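Local coordinates for protein 3-methyladenine DNA glycosylase (Helicobacter pylori, PDB 1PU6) that probably removes 3-methyladenine and other alkylated bases from DNA as a helix-hairpin-helix glycosylase of base excision repair, at residues F5-A10 / L155-L160; A37-N42 / E82-S87; K50-L55 / F59-D64; I72-F77 / N103-F108; K176-N181 / I193-L198. All coordinates share one frame; numbering follows the deposited sequence.

Interaction 1: residues F5-A10 / L155-L160; sequences FEILKA and LFLKKL
Ile7 of helix 4-12 faces the last turn of helix 151-159, with its CA 9.3 Å from the CA of Leu157, the closest backbone approach between residues 5-10 and 155-160. Ile7 fills this gap by dividing its two branches among three partners. With chi1 at -67° the methyl branch CG2 stands anti to the backbone N and meets the ring of Phe156 obliquely, 3.6 Å from Ile7 CG2 to Phe156 CE1, while the two side chains pass in opposite directions. The longer branch carries CD1 to Leu157, where Ile7 CD1 and Leu157 CD2 lie 3.6 Å apart and the side chains meet nearly at right angles. Leu157 has a chi1 of -112°, well off a staggered value, and its end reaches closer to Ile7 than its CB direction suggests. Leu160 adds a more distant methyl at the exposed end, with CD1 4.1 Å from Ile7 CD1. Phe173 of helix 167-179 packs on both Ile7 and Leu157, and Phe209 meets the Phe156 ring edge-to-face. Within residues 5-10, Lys9 NZ forms a salt bridge to Glu6 OE1 at 3.2 Å, approaching from above the carboxylate plane. The contact itself is wholly aliphatic and aromatic, which implies that complementary shape and exclusion of water, rather than directional bonds, join the N-terminal helix to helix 151-159 of the HhH-GPD family region.

Interaction 2: residues A37-N42 / E82-S87; sequences AVLTQN and ECVRPS
At a junction in the all-helical HhH-GPD fold, Leu39, on helix 31-39, packs against Val84 and Ser87, in the chain that follows helix 77-83, Ser87 within a 3-10 turn. Leu39 points its side chain between Val84 and Ser87. It crosses Val84 at about a right angle, with Leu39 CD2 4.1 Å from Val84 CB and Leu39 CD1 equally far from Val84 CG1. Ser87 lies closest by backbone, its CA 6.5 Å from that of Leu39. A chi1 of 48° sets its OG between the backbone N and carbonyl carbon, beside the leucine, 4.0 Å from Leu39 CB. That buried hydroxyl is satisfied by a hydrogen bond with Ser51 OG. The turn carrying it is held by Ser87 N donating to Val84 O at 3.2 Å. Lys93 NZ supplies the polar link that the leucine cannot: it bonds to the carbonyl oxygens of Leu39, Gln41 and Ser87, so one ammonium group bridges residues 37-42 and 82-87. Helix 90-108, which provides Lys93, also packs Leu97 on Leu39, and helix 45-57 lies over Pro86. Gln41 reaches Gly128 O and Gly130 N in the turn between helices 120-124 and 131-141, the helix-hairpin-helix element.

Interaction 3: residues K50-L55 / F59-D64; sequences KSLENL and FILEND
A chi1 of -64° turns CG1 of Ile60 anti to its own carbonyl carbon and sends CD1 to Leu55, whereas Leu61 holds CG anti to the backbone N and sends CD2 to Leu52. Two pairs result: Leu55 CD2 lies 3.8 Å from Ile60 CD1, and Leu52 CD2 lies 4.1 Å from Leu61 CD2. At the backbone the chain folds back on the end of helix 45-57. Phe59, at a positive phi of 61°, leaves the helix in a Schellman motif and lets the next two amides turn to one carbonyl. Leu55 O accepts from Ile60 N at 3.0 Å, nearly along the C=O axis, and from Leu61 N at 3.3 Å, from above the carbonyl plane. The longer bond is the straighter at hydrogen, with an N-H...O angle of 168°. These two bonds use an acceptor near the helix end and fix the exit direction of the chain. Further on, Asp64 N-caps helix 65-74 through OD2, which accepts from Ile67 N. Leu35 of helix 31-39 covers Leu52 and Leu61, while Leu80 and Cys83 of helix 77-83 close over Leu55. The turn thus lies among four helices, linking 45-57 to 65-74.

Interaction 4: residues I72-F77 / N103-F108; sequences IAYIEF and NILKDF
One residue beyond Leu105, which touches Ala73 and Tyr74 across the contact, Lys106 NZ gives the shortest side-chain polar bond here, a salt bridge to Asp107 OD2 of 2.9 Å. The lysine comes from the syn side, 29° out of the carboxylate plane, and the other oxygen, OD1, bonds to Trp122 NE1, so that both ends of the carboxylate are gripped and its rotation is probably fixed. The positive lysine and the indole donor should both favour the charged form of the aspartate. Neither group joins the two segments directly, which meet through one methyl. Leu105 has CG anti to its carbonyl carbon, chi1 -70°, and directs CD1 at residues 72-77. Leu105 CD1 stops 3.6 Å from Ala73 CB, the closest approach, and 4.1 Å from Tyr74 CE2. The tyrosine ring takes this methyl obliquely, with the two side chains crossing at a slant. The backbones stand farther off, with the CA atoms of Ala73 and Leu105 8.3 Å apart, and the small alanine lets the leucine methyl come close to the helix. The whole contact buries 79 Å² and lies at the surface. It joins the C-terminal part of helix 65-74 to that of helix 90-108. Leu69 and Lys70 extend the packing on Leu105 along helix 65-74, and Trp122 of helix 120-124 covers Ile104 and meets Phe108 edge-to-face.

Interaction 5: residues K176-N181 / I193-L198; sequences KGVQEN and ISLAQL
Val178 CG1 is the tight point between residues 176-181 and 193-198, lying 3.7 Å from Leu195 CD1 and 4.0 Å from Leu198 CD2. With chi1 at 177° this branch stands anti to the backbone N and beside the carbonyl carbon, and the valine and each leucine run antiparallel as side chains, passing flank to flank. The outer side is looser and polar. Exposed Gln179 makes no close contact with residues 193-198, and Lys176 NZ reaches along its own helix to the syn lone pair of Glu180 OE1 at 3.1 Å. Each chain turn is secured locally: Asn181 ND2 donates to Gly177 O at 2.9 Å, in the carbonyl plane, and Ser194 OG N-caps helix 195-203 by accepting from Gln197 N. Helix 167-179 and the start of helix 195-203 share a hydrocarbon seam, which Ala185 of helix 182-187 extends onto Val178 and Leu198, and to which helix 4-12 adds Leu8 on Leu198.

The contacts fall into two groups at either end of an all-helical chain. Interactions 1 and 5, with centres 15 Å apart, touch through Phe5 with Asn181 and Leu8 with Leu198. Interactions 2, 3 and 4 lie 13 to 17 Å from one another, between centres, among helices 31-39 to 90-108. Interaction 3 meets interaction 2 through the Ser87-Ser51 hydroxyl pair and Cys83 O with Asn54 ND2, and interaction 4 through Ile60 with Ile72 and Ile75. Along the chain, 2, 3 and 4 all lie within the span of 1, and 5 follows it, while 2 and 4 alternate. The N-terminal helix thus packs with helices from 151 onward, while helices between 31 and 108 form the other group.

Interaction 1: residues F5-A10 / L155-L160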
# COMPACT_ATOMS: atom_id res chain seq x y z
N PHE A 5 -11.86 -3.33 16.43
CA PHE A 5 -12.54 -2.05 16.64
C PHE A 5 -12.03 -1.38 17.90
O PHE A 5 -11.81 -0.17 17.93
CB PHE A 5 -14.08 -2.21 16.67
CG PHE A 5 -14.80 -0.91 16.91
CD1 PHE A 5 -15.62 -0.76 18.02
CD2 PHE A 5 -14.60 0.17 16.05
CE1 PHE A 5 -16.28 0.50 18.25
CE2 PHE A 5 -15.24 1.39 16.28
CZ PHE A 5 -16.07 1.55 17.36
N GLU A 6 -11.76 -2.18 18.94
CA GLU A 6 -11.09 -1.64 20.15
C GLU A 6 -9.69 -1.05 19.88
O GLU A 6 -9.35 0.04 20.42
CB GLU A 6 -11.07 -2.64 21.29
CG GLU A 6 -12.46 -3.16 21.65
CD GLU A 6 -13.34 -2.08 22.28
OE1 GLU A 6 -14.57 -2.13 22.05
OE2 GLU A 6 -12.81 -1.18 22.99
N ILE A 7 -8.93 -1.73 19.02
CA ILE A 7 -7.58 -1.29 18.65
C ILE A 7 -7.71 0.02 17.85
O ILE A 7 -6.94 0.96 18.10
CB ILE A 7 -6.85 -2.39 17.83
CG1 ILE A 7 -6.58 -3.61 18.73
CG2 ILE A 7 -5.53 -1.85 17.20
CD1 ILE A 7 -6.07 -4.82 17.99
N LEU A 8 -8.65 0.06 16.88
CA LEU A 8 -8.87 1.28 16.09
C LEU A 8 -9.17 2.48 17.01
O LEU A 8 -8.54 3.56 16.87
CB LEU A 8 -9.99 1.11 15.07
CG LEU A 8 -10.34 2.38 14.27
CD1 LEU A 8 -9.12 2.99 13.51
CD2 LEU A 8 -11.47 2.10 13.24
N LYS A 9 -10.10 2.32 17.95
CA LYS A 9 -10.38 3.42 18.88
C LYS A 9 -9.12 3.86 19.66
O LYS A 9 -8.85 5.09 19.83
CB LYS A 9 -11.51 3.01 19.86
CG LYS A 9 -12.88 2.93 19.20
CD LYS A 9 -14.02 2.71 20.21
CE LYS A 9 -13.96 1.30 20.76
NZ LYS A 9 -14.97 1.01 21.83
N ALA A 10 -8.36 2.89 20.17
CA ALA A 10 -7.14 3.21 20.95
C ALA A 10 -6.11 3.97 20.12
O ALA A 10 -5.55 5.00 20.58
CB ALA A 10 -6.52 1.92 21.52
N LEU A 155 3.51 -8.10 14.76
CA LEU A 155 4.26 -7.87 16.00
C LEU A 155 3.46 -7.04 16.96
O LEU A 155 3.51 -7.31 18.17
CB LEU A 155 5.60 -7.16 15.72
CG LEU A 155 6.66 -8.01 14.99
CD1 LEU A 155 7.85 -7.15 14.60
CD2 LEU A 155 7.11 -9.20 15.86
N PHE A 156 2.72 -6.04 16.43
CA PHE A 156 1.81 -5.19 17.23
C PHE A 156 0.74 -6.05 17.92
O PHE A 156 0.50 -5.92 19.14
CB PHE A 156 1.19 -4.10 16.30
CG PHE A 156 0.14 -3.25 16.97
CD1 PHE A 156 -1.20 -3.66 17.03
CD2 PHE A 156 0.49 -2.03 17.53
CE1 PHE A 156 -2.15 -2.85 17.67
CE2 PHE A 156 -0.46 -1.20 18.14
CZ PHE A 156 -1.78 -1.60 18.21
N LEU A 157 0.09 -6.94 17.19
CA LEU A 157 -0.96 -7.79 17.78
C LEU A 157 -0.37 -8.81 18.75
O LEU A 157 -0.95 -9.04 19.82
CB LEU A 157 -1.73 -8.51 16.70
CG LEU A 157 -3.16 -8.23 16.35
CD1 LEU A 157 -3.77 -9.42 15.51
CD2 LEU A 157 -4.09 -7.85 17.54
N LYS A 158 0.80 -9.36 18.41
CA LYS A 158 1.52 -10.32 19.27
C LYS A 158 1.82 -9.69 20.62
O LYS A 158 1.69 -10.37 21.66
CB LYS A 158 2.81 -10.81 18.57
CG LYS A 158 3.66 -11.88 19.32
CD LYS A 158 5.02 -12.08 18.67
CE LYS A 158 5.93 -12.98 19.55
NZ LYS A 158 7.15 -13.48 18.82
N LYS A 159 2.20 -8.41 20.65
CA LYS A 159 2.49 -7.74 21.92
C LYS A 159 1.23 -7.63 22.78
O LYS A 159 1.30 -7.66 24.02
CB LYS A 159 3.14 -6.37 21.69
CG LYS A 159 3.51 -5.62 22.98
N LEU A 160 0.07 -7.53 22.12
CA LEU A 160 -1.22 -7.50 22.82
C LEU A 160 -1.76 -8.90 23.18
O LEU A 160 -2.82 -9.01 23.78
CB LEU A 160 -2.27 -6.76 21.97
CG LEU A 160 -1.97 -5.30 21.69
CD1 LEU A 160 -2.95 -4.76 20.65
CD2 LEU A 160 -2.02 -4.51 23.00

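Interaction 2: residues A37-N42 / E82-S87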
# COMPACT_ATOMS: atom_id res chain seq x y z
N ALA A 37 4.03 0.81 -3.72
CA ALA A 37 3.55 -0.40 -3.08
C ALA A 37 4.39 -1.59 -3.55
O ALA A 37 4.64 -2.50 -2.76
CB ALA A 37 2.06 -0.64 -3.42
N VAL A 38 4.81 -1.58 -4.82
CA VAL A 38 5.65 -2.64 -5.32
C VAL A 38 7.07 -2.50 -4.78
O VAL A 38 7.66 -3.51 -4.31
CB VAL A 38 5.65 -2.64 -6.87
CG1 VAL A 38 6.68 -3.64 -7.42
CG2 VAL A 38 4.20 -2.97 -7.37
N LEU A 39 7.65 -1.29 -4.87
CA LEU A 39 9.05 -1.07 -4.47
C LEU A 39 9.33 -1.20 -3.01
O LEU A 39 10.50 -1.46 -2.63
CB LEU A 39 9.55 0.29 -4.94
CG LEU A 39 9.61 0.51 -6.46
CD1 LEU A 39 9.99 2.00 -6.71
CD2 LEU A 39 10.69 -0.41 -6.99
N THR A 40 8.28 -1.08 -2.16
CA THR A 40 8.53 -1.21 -0.75
C THR A 40 8.70 -2.65 -0.23
O THR A 40 9.07 -2.87 0.93
CB THR A 40 7.45 -0.39 0.04
OG1 THR A 40 7.92 -0.16 1.38
CG2 THR A 40 6.17 -1.16 0.15
N GLN A 41 8.41 -3.64 -1.06
CA GLN A 41 8.52 -5.03 -0.64
C GLN A 41 9.94 -5.38 -0.16
O GLN A 41 10.92 -5.07 -0.84
CB GLN A 41 8.03 -5.96 -1.77
CG GLN A 41 7.97 -7.48 -1.43
CD GLN A 41 7.28 -8.28 -2.55
OE1 GLN A 41 6.06 -8.14 -2.80
NE2 GLN A 41 8.06 -9.10 -3.24
N ASN A 42 10.05 -5.97 1.05
CA ASN A 42 11.36 -6.35 1.62
C ASN A 42 12.31 -5.17 1.87
O ASN A 42 13.51 -5.37 2.05
CB ASN A 42 12.02 -7.47 0.79
CG ASN A 42 11.25 -8.76 0.91
OD1 ASN A 42 10.84 -9.14 2.04
ND2 ASN A 42 11.01 -9.44 -0.21
N GLU A 82 18.68 1.09 -12.70
CA GLU A 82 19.53 2.15 -12.14
C GLU A 82 18.75 3.12 -11.28
O GLU A 82 19.20 3.45 -10.14
CB GLU A 82 20.30 2.89 -13.25
N CYS A 83 17.56 3.56 -11.74
CA CYS A 83 16.74 4.47 -10.94
C CYS A 83 16.26 3.89 -9.62
O CYS A 83 16.15 4.59 -8.62
CB CYS A 83 15.49 4.92 -11.71
SG CYS A 83 15.89 6.13 -12.97
N VAL A 84 15.96 2.59 -9.61
CA VAL A 84 15.39 1.99 -8.39
C VAL A 84 16.46 1.36 -7.46
O VAL A 84 16.12 0.68 -6.51
CB VAL A 84 14.15 1.07 -8.69
CG1 VAL A 84 13.05 1.89 -9.51
CG2 VAL A 84 14.54 -0.25 -9.46
N ARG A 85 17.74 1.55 -7.77
CA ARG A 85 18.78 1.04 -6.90
C ARG A 85 18.58 1.30 -5.39
O ARG A 85 18.88 0.41 -4.58
CB ARG A 85 20.14 1.63 -7.36
CG ARG A 85 21.07 0.63 -7.85
CD ARG A 85 22.48 1.20 -8.13
NE ARG A 85 23.56 0.73 -7.24
CZ ARG A 85 24.84 1.26 -7.24
NH1 ARG A 85 25.19 2.28 -8.04
NH2 ARG A 85 25.78 0.76 -6.43
N PRO A 86 18.15 2.51 -4.97
CA PRO A 86 18.05 2.79 -3.54
C PRO A 86 17.13 1.87 -2.72
O PRO A 86 17.45 1.65 -1.54
CB PRO A 86 17.54 4.23 -3.48
CG PRO A 86 17.89 4.85 -4.74
CD PRO A 86 17.87 3.70 -5.79
N SER A 87 16.09 1.33 -3.33
CA SER A 87 15.14 0.45 -2.64
C SER A 87 15.47 -1.04 -2.76
O SER A 87 14.68 -1.89 -2.32
CB SER A 87 13.64 0.77 -3.02
OG SER A 87 13.45 0.87 -4.43

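Interaction 3: residues K50-L55 / F59-D64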
# COMPACT_ATOMS: atom_id res chain seq x y z
N LYS A 50 13.52 7.64 -2.21
CA LYS A 50 14.71 7.94 -3.02
C LYS A 50 14.61 7.42 -4.46
O LYS A 50 15.01 8.10 -5.41
CB LYS A 50 16.01 7.43 -2.34
CG LYS A 50 16.36 8.05 -1.02
N SER A 51 14.10 6.20 -4.63
CA SER A 51 13.84 5.64 -5.96
C SER A 51 12.81 6.51 -6.70
O SER A 51 12.96 6.81 -7.89
CB SER A 51 13.26 4.22 -5.82
OG SER A 51 14.30 3.37 -5.31
N LEU A 52 11.72 6.88 -6.00
CA LEU A 52 10.69 7.70 -6.67
C LEU A 52 11.28 9.06 -7.10
O LEU A 52 10.95 9.57 -8.19
CB LEU A 52 9.45 7.88 -5.78
CG LEU A 52 8.63 6.59 -5.53
CD1 LEU A 52 7.54 6.91 -4.53
CD2 LEU A 52 7.97 6.10 -6.85
N GLU A 53 12.18 9.61 -6.28
CA GLU A 53 12.86 10.85 -6.65
C GLU A 53 13.71 10.66 -7.90
O GLU A 53 13.68 11.51 -8.79
CB GLU A 53 13.73 11.34 -5.48
CG GLU A 53 14.16 12.77 -5.61
CD GLU A 53 15.18 13.16 -4.54
OE1 GLU A 53 14.93 12.87 -3.33
OE2 GLU A 53 16.23 13.73 -4.91
N ASN A 54 14.44 9.54 -8.01
CA ASN A 54 15.20 9.29 -9.22
C ASN A 54 14.29 9.22 -10.46
O ASN A 54 14.67 9.73 -11.52
CB ASN A 54 16.02 7.97 -9.12
CG ASN A 54 17.22 8.08 -8.16
OD1 ASN A 54 17.71 9.20 -7.84
ND2 ASN A 54 17.72 6.93 -7.73
N LEU A 55 13.12 8.57 -10.31
CA LEU A 55 12.16 8.42 -11.41
C LEU A 55 11.61 9.78 -11.85
O LEU A 55 11.45 10.05 -13.07
CB LEU A 55 10.99 7.48 -11.05
CG LEU A 55 11.41 6.00 -10.90
CD1 LEU A 55 10.25 5.21 -10.33
CD2 LEU A 55 11.81 5.44 -12.26
N PHE A 59 12.40 12.22 -15.32
CA PHE A 59 11.15 12.45 -16.09
C PHE A 59 10.51 11.19 -16.65
O PHE A 59 9.79 11.21 -17.65
CB PHE A 59 11.28 13.60 -17.15
CG PHE A 59 11.85 14.86 -16.55
CD1 PHE A 59 13.17 15.23 -16.78
CD2 PHE A 59 11.07 15.63 -15.69
CE1 PHE A 59 13.71 16.36 -16.19
CE2 PHE A 59 11.60 16.80 -15.08
CZ PHE A 59 12.92 17.16 -15.33
N ILE A 60 10.75 10.09 -15.96
CA ILE A 60 10.03 8.87 -16.24
C ILE A 60 8.60 8.96 -15.67
O ILE A 60 7.60 8.50 -16.30
CB ILE A 60 10.80 7.69 -15.66
CG1 ILE A 60 12.16 7.55 -16.38
CG2 ILE A 60 9.97 6.41 -15.80
CD1 ILE A 60 13.23 6.73 -15.56
N LEU A 61 8.51 9.51 -14.47
CA LEU A 61 7.22 9.73 -13.78
C LEU A 61 6.92 11.24 -13.81
O LEU A 61 7.73 12.02 -13.27
CB LEU A 61 7.38 9.22 -12.35
CG LEU A 61 6.30 9.19 -11.22
CD1 LEU A 61 5.00 8.49 -11.58
CD2 LEU A 61 6.87 8.48 -9.97
N GLU A 62 5.81 11.64 -14.46
CA GLU A 62 5.38 13.04 -14.61
C GLU A 62 3.86 13.11 -14.25
O GLU A 62 3.42 12.34 -13.40
CB GLU A 62 5.67 13.58 -16.01
CG GLU A 62 7.13 13.99 -16.18
CD GLU A 62 7.39 15.04 -17.30
OE1 GLU A 62 7.36 14.64 -18.48
OE2 GLU A 62 7.60 16.25 -17.01
N ASN A 63 3.08 14.02 -14.85
CA ASN A 63 1.73 14.30 -14.31
C ASN A 63 0.51 13.57 -14.87
O ASN A 63 -0.64 13.74 -14.37
CB ASN A 63 1.47 15.80 -14.38
CG ASN A 63 2.46 16.57 -13.57
OD1 ASN A 63 2.80 16.18 -12.44
ND2 ASN A 63 2.96 17.66 -14.14
N ASP A 64 0.70 12.76 -15.91
CA ASP A 64 -0.45 12.12 -16.54
C ASP A 64 -0.30 10.64 -16.29
O ASP A 64 0.67 10.06 -16.78
CB ASP A 64 -0.39 12.39 -18.03
CG ASP A 64 -1.48 11.67 -18.82
OD1 ASP A 64 -1.96 12.28 -19.81
OD2 ASP A 64 -1.88 10.50 -18.55

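Interaction 4: residues I72-F77 / N103-F108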
# COMPACT_ATOMS: atom_id res chain seq x y z
N ILE A 72 6.49 3.04 -17.90
CA ILE A 72 7.09 1.92 -17.20
C ILE A 72 6.96 0.63 -18.00
O ILE A 72 7.89 -0.20 -18.00
CB ILE A 72 6.45 1.74 -15.78
CG1 ILE A 72 6.73 3.03 -14.97
CG2 ILE A 72 6.99 0.45 -15.08
CD1 ILE A 72 8.24 3.34 -14.71
N ALA A 73 5.84 0.46 -18.69
CA ALA A 73 5.68 -0.80 -19.47
C ALA A 73 6.73 -0.92 -20.56
O ALA A 73 7.16 -2.05 -20.89
CB ALA A 73 4.24 -0.89 -20.12
N TYR A 74 7.15 0.23 -21.12
CA TYR A 74 8.05 0.19 -22.29
C TYR A 74 9.51 0.64 -22.05
O TYR A 74 10.32 0.63 -22.99
CB TYR A 74 7.40 0.93 -23.49
CG TYR A 74 6.17 0.24 -24.01
CD1 TYR A 74 6.28 -0.80 -24.95
CD2 TYR A 74 4.90 0.58 -23.52
CE1 TYR A 74 5.14 -1.46 -25.43
CE2 TYR A 74 3.73 -0.07 -24.01
CZ TYR A 74 3.87 -1.09 -24.95
OH TYR A 74 2.76 -1.76 -25.41
N ILE A 75 9.87 0.99 -20.81
CA ILE A 75 11.23 1.48 -20.49
C ILE A 75 12.33 0.43 -20.67
O ILE A 75 12.04 -0.77 -20.46
CB ILE A 75 11.25 2.01 -19.03
CG1 ILE A 75 12.53 2.84 -18.77
CG2 ILE A 75 11.12 0.88 -17.99
CD1 ILE A 75 12.42 3.66 -17.50
N GLU A 76 13.55 0.86 -21.04
CA GLU A 76 14.72 -0.02 -21.04
C GLU A 76 14.97 -0.54 -19.62
O GLU A 76 15.04 0.22 -18.68
CB GLU A 76 15.95 0.78 -21.53
CG GLU A 76 17.24 -0.03 -21.64
N PHE A 77 15.14 -1.86 -19.50
CA PHE A 77 15.32 -2.48 -18.21
C PHE A 77 16.49 -1.82 -17.41
O PHE A 77 16.33 -1.47 -16.23
CB PHE A 77 15.60 -3.98 -18.40
CG PHE A 77 15.95 -4.68 -17.13
CD1 PHE A 77 17.28 -4.72 -16.72
CD2 PHE A 77 14.97 -5.25 -16.31
CE1 PHE A 77 17.65 -5.36 -15.51
CE2 PHE A 77 15.33 -5.92 -15.10
CZ PHE A 77 16.68 -5.97 -14.71
N ASN A 103 1.09 -5.91 -18.32
CA ASN A 103 -0.11 -6.76 -18.20
C ASN A 103 -1.35 -5.95 -17.83
O ASN A 103 -2.48 -6.29 -18.20
CB ASN A 103 0.14 -7.89 -17.17
CG ASN A 103 0.88 -9.04 -17.77
OD1 ASN A 103 0.74 -9.33 -18.97
ND2 ASN A 103 1.63 -9.74 -16.97
N ILE A 104 -1.15 -4.82 -17.14
CA ILE A 104 -2.30 -3.92 -16.88
C ILE A 104 -2.84 -3.40 -18.21
O ILE A 104 -4.06 -3.36 -18.45
CB ILE A 104 -1.90 -2.73 -15.98
CG1 ILE A 104 -1.62 -3.21 -14.55
CG2 ILE A 104 -3.05 -1.65 -15.97
CD1 ILE A 104 -1.06 -2.08 -13.63
N LEU A 105 -1.95 -2.97 -19.08
CA LEU A 105 -2.40 -2.48 -20.40
C LEU A 105 -3.11 -3.58 -21.19
O LEU A 105 -4.19 -3.34 -21.81
CB LEU A 105 -1.19 -1.93 -21.18
CG LEU A 105 -0.61 -0.61 -20.61
CD1 LEU A 105 0.82 -0.34 -21.14
CD2 LEU A 105 -1.55 0.58 -20.91
N LYS A 106 -2.54 -4.77 -21.18
CA LYS A 106 -3.14 -5.89 -21.92
C LYS A 106 -4.54 -6.28 -21.46
O LYS A 106 -5.44 -6.50 -22.30
CB LYS A 106 -2.20 -7.11 -21.84
CG LYS A 106 -2.69 -8.29 -22.69
CD LYS A 106 -1.57 -9.34 -22.79
CE LYS A 106 -1.30 -10.04 -21.47
NZ LYS A 106 -2.49 -10.83 -20.94
N ASP A 107 -4.74 -6.32 -20.13
CA ASP A 107 -6.00 -6.87 -19.58
C ASP A 107 -7.06 -5.83 -19.26
O ASP A 107 -8.29 -6.15 -19.20
CB ASP A 107 -5.71 -7.75 -18.36
CG ASP A 107 -4.99 -9.04 -18.76
OD1 ASP A 107 -4.48 -9.73 -17.83
OD2 ASP A 107 -4.87 -9.44 -19.98
N PHE A 108 -6.61 -4.61 -19.00
CA PHE A 108 -7.55 -3.55 -18.59
C PHE A 108 -7.57 -2.31 -19.47
O PHE A 108 -8.44 -1.45 -19.29
CB PHE A 108 -7.23 -3.12 -17.15
CG PHE A 108 -7.31 -4.25 -16.17
CD1 PHE A 108 -8.57 -4.73 -15.73
CD2 PHE A 108 -6.14 -4.86 -15.67
CE1 PHE A 108 -8.67 -5.78 -14.80
CE2 PHE A 108 -6.23 -5.95 -14.76
CZ PHE A 108 -7.49 -6.41 -14.31

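Interaction 5: residues K176-N181 / I193-L198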
# COMPACT_ATOMS: atom_id res chain seq x y z
N LYS A 176 -12.71 -7.72 10.14
CA LYS A 176 -14.01 -8.11 10.69
C LYS A 176 -14.46 -7.28 11.91
O LYS A 176 -15.67 -7.04 12.09
CB LYS A 176 -14.04 -9.62 10.98
CG LYS A 176 -13.38 -10.10 12.24
CD LYS A 176 -13.17 -11.65 12.17
CE LYS A 176 -13.37 -12.38 13.49
NZ LYS A 176 -14.76 -12.21 14.04
N GLY A 177 -13.52 -6.84 12.75
CA GLY A 177 -13.89 -6.01 13.90
C GLY A 177 -14.50 -4.69 13.43
O GLY A 177 -15.43 -4.18 14.04
N VAL A 178 -13.99 -4.14 12.33
CA VAL A 178 -14.56 -2.92 11.77
C VAL A 178 -15.96 -3.24 11.16
O VAL A 178 -16.96 -2.51 11.39
CB VAL A 178 -13.61 -2.28 10.73
CG1 VAL A 178 -14.26 -1.04 10.09
CG2 VAL A 178 -12.27 -1.89 11.40
N GLN A 179 -16.04 -4.29 10.35
CA GLN A 179 -17.34 -4.67 9.73
C GLN A 179 -18.44 -4.89 10.76
O GLN A 179 -19.62 -4.51 10.56
CB GLN A 179 -17.18 -5.96 8.90
CG GLN A 179 -16.25 -5.82 7.69
CD GLN A 179 -15.82 -7.22 7.09
OE1 GLN A 179 -15.16 -7.26 6.06
NE2 GLN A 179 -16.24 -8.33 7.73
N GLU A 180 -18.09 -5.56 11.85
CA GLU A 180 -19.07 -5.88 12.90
C GLU A 180 -19.54 -4.65 13.68
O GLU A 180 -20.54 -4.71 14.41
CB GLU A 180 -18.43 -6.93 13.85
CG GLU A 180 -18.36 -8.33 13.23
CD GLU A 180 -17.33 -9.27 13.88
OE1 GLU A 180 -17.07 -10.34 13.26
OE2 GLU A 180 -16.77 -8.96 14.96
N ASN A 181 -18.83 -3.53 13.52
CA ASN A 181 -19.06 -2.30 14.24
C ASN A 181 -19.06 -1.11 13.25
O ASN A 181 -18.56 -0.02 13.55
CB ASN A 181 -17.94 -2.08 15.27
CG ASN A 181 -17.97 -3.06 16.39
OD1 ASN A 181 -18.85 -2.95 17.29
ND2 ASN A 181 -17.07 -4.04 16.38
N ILE A 193 -15.90 9.92 5.89
CA ILE A 193 -15.03 9.08 5.04
C ILE A 193 -15.62 7.71 4.74
O ILE A 193 -16.44 7.16 5.48
CB ILE A 193 -13.54 8.98 5.56
CG1 ILE A 193 -13.42 8.01 6.76
CG2 ILE A 193 -12.88 10.39 5.84
CD1 ILE A 193 -11.92 7.81 7.29
N SER A 194 -15.22 7.15 3.60
CA SER A 194 -15.56 5.79 3.24
C SER A 194 -14.82 4.72 4.05
O SER A 194 -13.75 4.96 4.66
CB SER A 194 -15.22 5.57 1.75
OG SER A 194 -13.80 5.53 1.54
N LEU A 195 -15.36 3.52 4.04
CA LEU A 195 -14.70 2.38 4.67
C LEU A 195 -13.32 2.12 4.05
O LEU A 195 -12.38 1.82 4.76
CB LEU A 195 -15.61 1.14 4.54
CG LEU A 195 -15.02 -0.15 5.10
CD1 LEU A 195 -14.64 0.02 6.57
CD2 LEU A 195 -16.01 -1.32 4.87
N ALA A 196 -13.17 2.24 2.73
CA ALA A 196 -11.82 2.11 2.16
C ALA A 196 -10.80 3.13 2.75
O ALA A 196 -9.64 2.77 3.07
CB ALA A 196 -11.86 2.22 0.65
N GLN A 197 -11.20 4.39 2.86
CA GLN A 197 -10.27 5.39 3.45
C GLN A 197 -10.01 5.07 4.92
O GLN A 197 -8.89 5.33 5.42
CB GLN A 197 -10.84 6.79 3.28
CG GLN A 197 -9.79 7.86 3.63
CD GLN A 197 -10.32 9.29 3.48
OE1 GLN A 197 -11.38 9.53 2.87
NE2 GLN A 197 -9.56 10.23 4.00
N LEU A 198 -11.04 4.61 5.64
CA LEU A 198 -10.83 4.18 7.01
C LEU A 198 -9.71 3.08 7.10
O LEU A 198 -8.80 3.18 7.92
CB LEU A 198 -12.15 3.70 7.65
CG LEU A 198 -12.09 3.35 9.13
CD1 LEU A 198 -13.59 3.55 9.75
CD2 LEU A 198 -11.64 1.93 9.35